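Scyllo-inositol 2-dehydrogenase (NADP(+)) IolW (Bacillus subtilis subsp. subtilis, PDB 3GDO) catalyses the reversible NADPH-dependent reduction of scyllo-inosose to scyllo-inositol and cannot use NADH in place of NADPH. Local coordinates at residues 97-109 / 323-335. Residues are numbered along the deposited sequence; the frame is centred on the assembly and turned at random.
Sequences PMTATAEEGETLK and AEEGINVIRIIEA
Arg-331 meets Glu-106 end-on: NH1 and NH2 both converge on OE2, which lies in the guanidinium plane, and NH1 approaches its anti lone pair at 2.9 Å. The carboxylate is turned 33° from that plane. Glu-324 OE2 forms a salt bridge with Arg-331 NH2, 2.7 Å away and also in the guanidinium plane, Asn-328 OD1 receives NE, and Ile-327 CG2 lies over one guanidinium face, near the rim. Next to this network Ile-327 fits as a knob among Ala-102, Gly-105, Glu-106 and Lys-109; Gly-105, lacking a side chain, lets CG1 and CD1 lie against its backbone, CD1 3.4 Å from Gly-105 O. Met-98, its CG anti to the backbone N (chi1 -174°) and its chain extended, lays SD against the Gly-326 backbone, 3.5 Å from Ile-327 N. Ile-330 presses CG2 on the first turn of helix 102-115, where Glu-334 OE2 accepts Ala-102 N at 2.8 Å from above the carboxylate plane. An alanine at Arg-331 is likely to leave the Glu-106 and Glu-324 carboxylates, their OE1 atoms 4.1 Å apart, as close like charges without their shared cation. Helices 102-109 and 323-335, nearly antiparallel (169°), join the Rossmann-fold and C-terminal regions, and Glu-334 probably gains from the partial positive charge of the helix N-terminus it meets.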
loop_
_atom_site.group_PDB
_atom_site.type_symbol
_atom_site.label_atom_id
_atom_site.label_comp_id
_atom_site.label_asym_id
_atom_site.label_seq_id
_atom_site.Cartn_x
_atom_site.Cartn_y
_atom_site.Cartn_z
ATOM N N PRO B 97 -17.759 16.162 0.785
ATOM C CA PRO B 97 -18.407 15.087 0.087
ATOM C C PRO B 97 -19.824 15.541 -0.165
ATOM O O PRO B 97 -20.409 16.192 0.696
ATOM C CB PRO B 97 -18.358 13.944 1.102
ATOM C CG PRO B 97 -18.458 14.653 2.442
ATOM C CD PRO B 97 -17.628 15.883 2.235
ATOM N N MET B 98 -20.347 15.233 -1.348
ATOM C CA MET B 98 -21.673 15.713 -1.786
ATOM C C MET B 98 -22.756 15.565 -0.691
ATOM O O MET B 98 -23.299 16.563 -0.229
ATOM C CB MET B 98 -22.057 14.995 -3.095
ATOM C CG MET B 98 -23.345 15.457 -3.782
ATOM S SD MET B 98 -23.709 14.381 -5.210
ATOM C CE MET B 98 -25.143 15.344 -5.776
ATOM N N THR B 99 -23.054 14.334 -0.283
ATOM C CA THR B 99 -23.998 14.062 0.821
ATOM C C THR B 99 -23.510 12.829 1.590
ATOM O O THR B 99 -22.551 12.200 1.168
ATOM C CB THR B 99 -25.408 13.723 0.292
ATOM O OG1 THR B 99 -25.291 12.749 -0.748
ATOM C CG2 THR B 99 -26.118 14.972 -0.252
ATOM N N ALA B 100 -24.194 12.436 2.665
ATOM C CA ALA B 100 -23.863 11.185 3.341
ATOM C C ALA B 100 -24.266 9.918 2.556
ATOM O O ALA B 100 -23.598 8.882 2.646
ATOM C CB ALA B 100 -24.461 11.161 4.763
ATOM N N THR B 101 -25.373 9.984 1.803
ATOM C CA THR B 101 -25.855 8.796 1.086
ATOM C C THR B 101 -26.025 9.102 -0.387
ATOM O O THR B 101 -26.256 10.266 -0.781
ATOM C CB THR B 101 -27.215 8.210 1.646
ATOM O OG1 THR B 101 -28.252 9.175 1.502
ATOM C CG2 THR B 101 -27.122 7.802 3.135
ATOM N N ALA B 102 -25.923 8.055 -1.196
ATOM C CA ALA B 102 -26.095 8.173 -2.635
ATOM C C ALA B 102 -27.544 8.589 -2.998
ATOM O O ALA B 102 -27.754 9.362 -3.931
ATOM C CB ALA B 102 -25.715 6.854 -3.309
ATOM N N GLU B 103 -28.505 8.056 -2.241
ATOM C CA GLU B 103 -29.959 8.315 -2.363
ATOM C C GLU B 103 -30.296 9.801 -2.188
ATOM O O GLU B 103 -31.097 10.371 -2.942
ATOM C CB GLU B 103 -30.714 7.465 -1.301
ATOM C CG GLU B 103 -32.108 6.934 -1.693
ATOM C CD GLU B 103 -32.620 5.768 -0.769
ATOM O OE1 GLU B 103 -33.819 5.753 -0.375
ATOM O OE2 GLU B 103 -31.830 4.852 -0.443
ATOM N N GLU B 104 -29.663 10.447 -1.215
ATOM C CA GLU B 104 -29.814 11.887 -1.034
ATOM C C GLU B 104 -29.259 12.639 -2.229
ATOM O O GLU B 104 -29.876 13.589 -2.717
ATOM C CB GLU B 104 -29.115 12.366 0.231
ATOM C CG GLU B 104 -29.649 11.749 1.492
ATOM C CD GLU B 104 -28.750 12.054 2.683
ATOM O OE1 GLU B 104 -27.628 11.515 2.762
ATOM O OE2 GLU B 104 -29.173 12.835 3.543
ATOM N N GLY B 105 -28.085 12.227 -2.691
ATOM C CA GLY B 105 -27.496 12.799 -3.888
ATOM C C GLY B 105 -28.342 12.658 -5.155
ATOM O O GLY B 105 -28.412 13.612 -5.960
ATOM N N GLU B 106 -28.957 11.481 -5.363
ATOM C CA GLU B 106 -29.819 11.242 -6.562
ATOM C C GLU B 106 -31.042 12.170 -6.524
ATOM O O GLU B 106 -31.407 12.769 -7.548
ATOM C CB GLU B 106 -30.281 9.777 -6.698
ATOM C CG GLU B 106 -29.171 8.743 -6.994
ATOM C CD GLU B 106 -28.767 8.628 -8.481
ATOM O OE1 GLU B 106 -29.196 9.453 -9.337
ATOM O OE2 GLU B 106 -27.992 7.681 -8.797
ATOM N N THR B 107 -31.623 12.306 -5.330
ATOM C CA THR B 107 -32.753 13.205 -5.098
ATOM C C THR B 107 -32.431 14.621 -5.526
ATOM O O THR B 107 -33.258 15.253 -6.196
ATOM C CB THR B 107 -33.236 13.158 -3.655
ATOM O OG1 THR B 107 -33.588 11.810 -3.360
ATOM C CG2 THR B 107 -34.490 14.043 -3.434
ATOM N N LEU B 108 -31.234 15.112 -5.178
ATOM C CA LEU B 108 -30.859 16.469 -5.586
ATOM C C LEU B 108 -30.682 16.530 -7.068
ATOM O O LEU B 108 -31.067 17.520 -7.700
ATOM C CB LEU B 108 -29.586 16.994 -4.882
ATOM C CG LEU B 108 -29.606 17.059 -3.355
ATOM C CD1 LEU B 108 -28.191 17.422 -2.767
ATOM C CD2 LEU B 108 -30.678 18.008 -2.832
ATOM N N LYS B 109 -30.078 15.486 -7.636
ATOM C CA LYS B 109 -29.844 15.475 -9.072
ATOM C C LYS B 109 -31.179 15.529 -9.842
ATOM O O LYS B 109 -31.284 16.200 -10.855
ATOM C CB LYS B 109 -29.046 14.240 -9.524
ATOM C CG LYS B 109 -28.498 14.377 -10.946
ATOM C CD LYS B 109 -27.809 13.099 -11.396
ATOM C CE LYS B 109 -28.819 12.021 -11.791
ATOM N NZ LYS B 109 -29.221 12.274 -13.219
ATOM N N ALA B 323 -23.146 16.076 -11.189
ATOM C CA ALA B 323 -23.822 15.543 -10.036
ATOM C C ALA B 323 -23.653 14.036 -9.962
ATOM O O ALA B 323 -23.426 13.503 -8.865
ATOM C CB ALA B 323 -25.313 15.933 -10.024
ATOM N N GLU B 324 -23.787 13.375 -11.114
ATOM C CA GLU B 324 -23.555 11.935 -11.277
ATOM C C GLU B 324 -22.175 11.481 -10.770
ATOM O O GLU B 324 -22.076 10.472 -10.083
ATOM C CB GLU B 324 -23.664 11.547 -12.767
ATOM C CG GLU B 324 -23.869 10.059 -13.034
ATOM C CD GLU B 324 -24.865 9.380 -12.053
ATOM O OE1 GLU B 324 -26.024 9.882 -11.824
ATOM O OE2 GLU B 324 -24.463 8.343 -11.472
ATOM N N GLU B 325 -21.128 12.201 -11.170
ATOM C CA GLU B 325 -19.776 11.885 -10.714
ATOM C C GLU B 325 -19.673 12.066 -9.182
ATOM O O GLU B 325 -19.156 11.189 -8.500
ATOM C CB GLU B 325 -18.747 12.727 -11.461
ATOM C CG GLU B 325 -18.642 12.377 -12.952
ATOM C CD GLU B 325 -17.968 13.504 -13.706
ATOM O OE1 GLU B 325 -17.695 14.565 -13.077
ATOM O OE2 GLU B 325 -17.697 13.351 -14.906
ATOM N N GLY B 326 -20.261 13.149 -8.658
ATOM C CA GLY B 326 -20.377 13.362 -7.214
ATOM C C GLY B 326 -21.062 12.200 -6.525
ATOM O O GLY B 326 -20.568 11.669 -5.521
ATOM N N ILE B 327 -22.211 11.780 -7.055
ATOM C CA ILE B 327 -22.948 10.669 -6.450
ATOM C C ILE B 327 -22.088 9.383 -6.514
ATOM O O ILE B 327 -22.145 8.546 -5.606
ATOM C CB ILE B 327 -24.308 10.423 -7.190
ATOM C CG1 ILE B 327 -25.331 11.529 -6.863
ATOM C CG2 ILE B 327 -24.883 9.075 -6.856
ATOM C CD1 ILE B 327 -26.527 11.569 -7.889
ATOM N N ASN B 328 -21.320 9.210 -7.588
ATOM C CA ASN B 328 -20.548 7.969 -7.701
ATOM C C ASN B 328 -19.511 7.786 -6.577
ATOM O O ASN B 328 -19.265 6.659 -6.124
ATOM C CB ASN B 328 -19.908 7.803 -9.085
ATOM C CG ASN B 328 -20.895 7.270 -10.107
ATOM O OD1 ASN B 328 -21.873 6.634 -9.750
ATOM N ND2 ASN B 328 -20.662 7.577 -11.375
ATOM N N VAL B 329 -18.955 8.905 -6.131
ATOM C CA VAL B 329 -18.005 8.954 -4.986
ATOM C C VAL B 329 -18.673 8.451 -3.735
ATOM O O VAL B 329 -18.117 7.611 -3.002
ATOM C CB VAL B 329 -17.500 10.376 -4.745
ATOM C CG1 VAL B 329 -16.550 10.441 -3.513
ATOM C CG2 VAL B 329 -16.797 10.845 -5.968
ATOM N N ILE B 330 -19.880 8.951 -3.503
ATOM C CA ILE B 330 -20.666 8.525 -2.351
ATOM C C ILE B 330 -21.014 7.065 -2.438
ATOM O O ILE B 330 -20.983 6.373 -1.452
ATOM C CB ILE B 330 -21.956 9.383 -2.173
ATOM C CG1 ILE B 330 -21.602 10.881 -2.085
ATOM C CG2 ILE B 330 -22.716 8.951 -0.942
ATOM C CD1 ILE B 330 -20.370 11.215 -1.139
ATOM N N ARG B 331 -21.315 6.591 -3.640
ATOM C CA ARG B 331 -21.573 5.175 -3.872
ATOM C C ARG B 331 -20.372 4.308 -3.462
ATOM O O ARG B 331 -20.536 3.236 -2.865
ATOM C CB ARG B 331 -21.886 4.929 -5.357
ATOM C CG ARG B 331 -23.313 5.321 -5.756
ATOM C CD ARG B 331 -23.844 4.422 -6.870
ATOM N NE ARG B 331 -23.981 5.199 -8.091
ATOM C CZ ARG B 331 -25.078 5.883 -8.415
ATOM N NH1 ARG B 331 -26.138 5.868 -7.599
ATOM N NH2 ARG B 331 -25.113 6.593 -9.550
ATOM N N ILE B 332 -19.160 4.774 -3.789
ATOM C CA ILE B 332 -17.971 3.991 -3.431
ATOM C C ILE B 332 -17.786 4.044 -1.935
ATOM O O ILE B 332 -17.443 3.029 -1.335
ATOM C CB ILE B 332 -16.679 4.524 -4.102
ATOM C CG1 ILE B 332 -16.774 4.363 -5.609
ATOM C CG2 ILE B 332 -15.386 3.782 -3.528
ATOM C CD1 ILE B 332 -16.965 2.927 -6.049
ATOM N N ILE B 333 -18.015 5.224 -1.334
ATOM C CA ILE B 333 -17.872 5.387 0.122
ATOM C C ILE B 333 -18.833 4.458 0.896
ATOM O O ILE B 333 -18.406 3.777 1.826
ATOM C CB ILE B 333 -18.011 6.860 0.548
ATOM C CG1 ILE B 333 -16.771 7.644 0.099
ATOM C CG2 ILE B 333 -18.127 6.995 2.018
ATOM C CD1 ILE B 333 -16.924 9.109 0.318
ATOM N N GLU B 334 -20.096 4.375 0.465
ATOM C CA GLU B 334 -21.090 3.514 1.141
ATOM C C GLU B 334 -20.778 2.047 1.002
ATOM O O GLU B 334 -20.955 1.272 1.949
ATOM C CB GLU B 334 -22.532 3.801 0.636
ATOM C CG GLU B 334 -23.137 5.097 1.211
ATOM C CD GLU B 334 -24.660 5.291 0.879
ATOM O OE1 GLU B 334 -25.501 5.177 1.800
ATOM O OE2 GLU B 334 -25.005 5.562 -0.293
ATOM N N ALA B 335 -20.285 1.659 -0.163
ATOM C CA ALA B 335 -19.892 0.261 -0.399
ATOM C C ALA B 335 -18.654 -0.149 0.431
ATOM O O ALA B 335 -18.571 -1.267 0.928
ATOM C CB ALA B 335 -19.637 0.003 -1.901
HETATM O O HOH W 1 -18.929 13.720 -3.853
#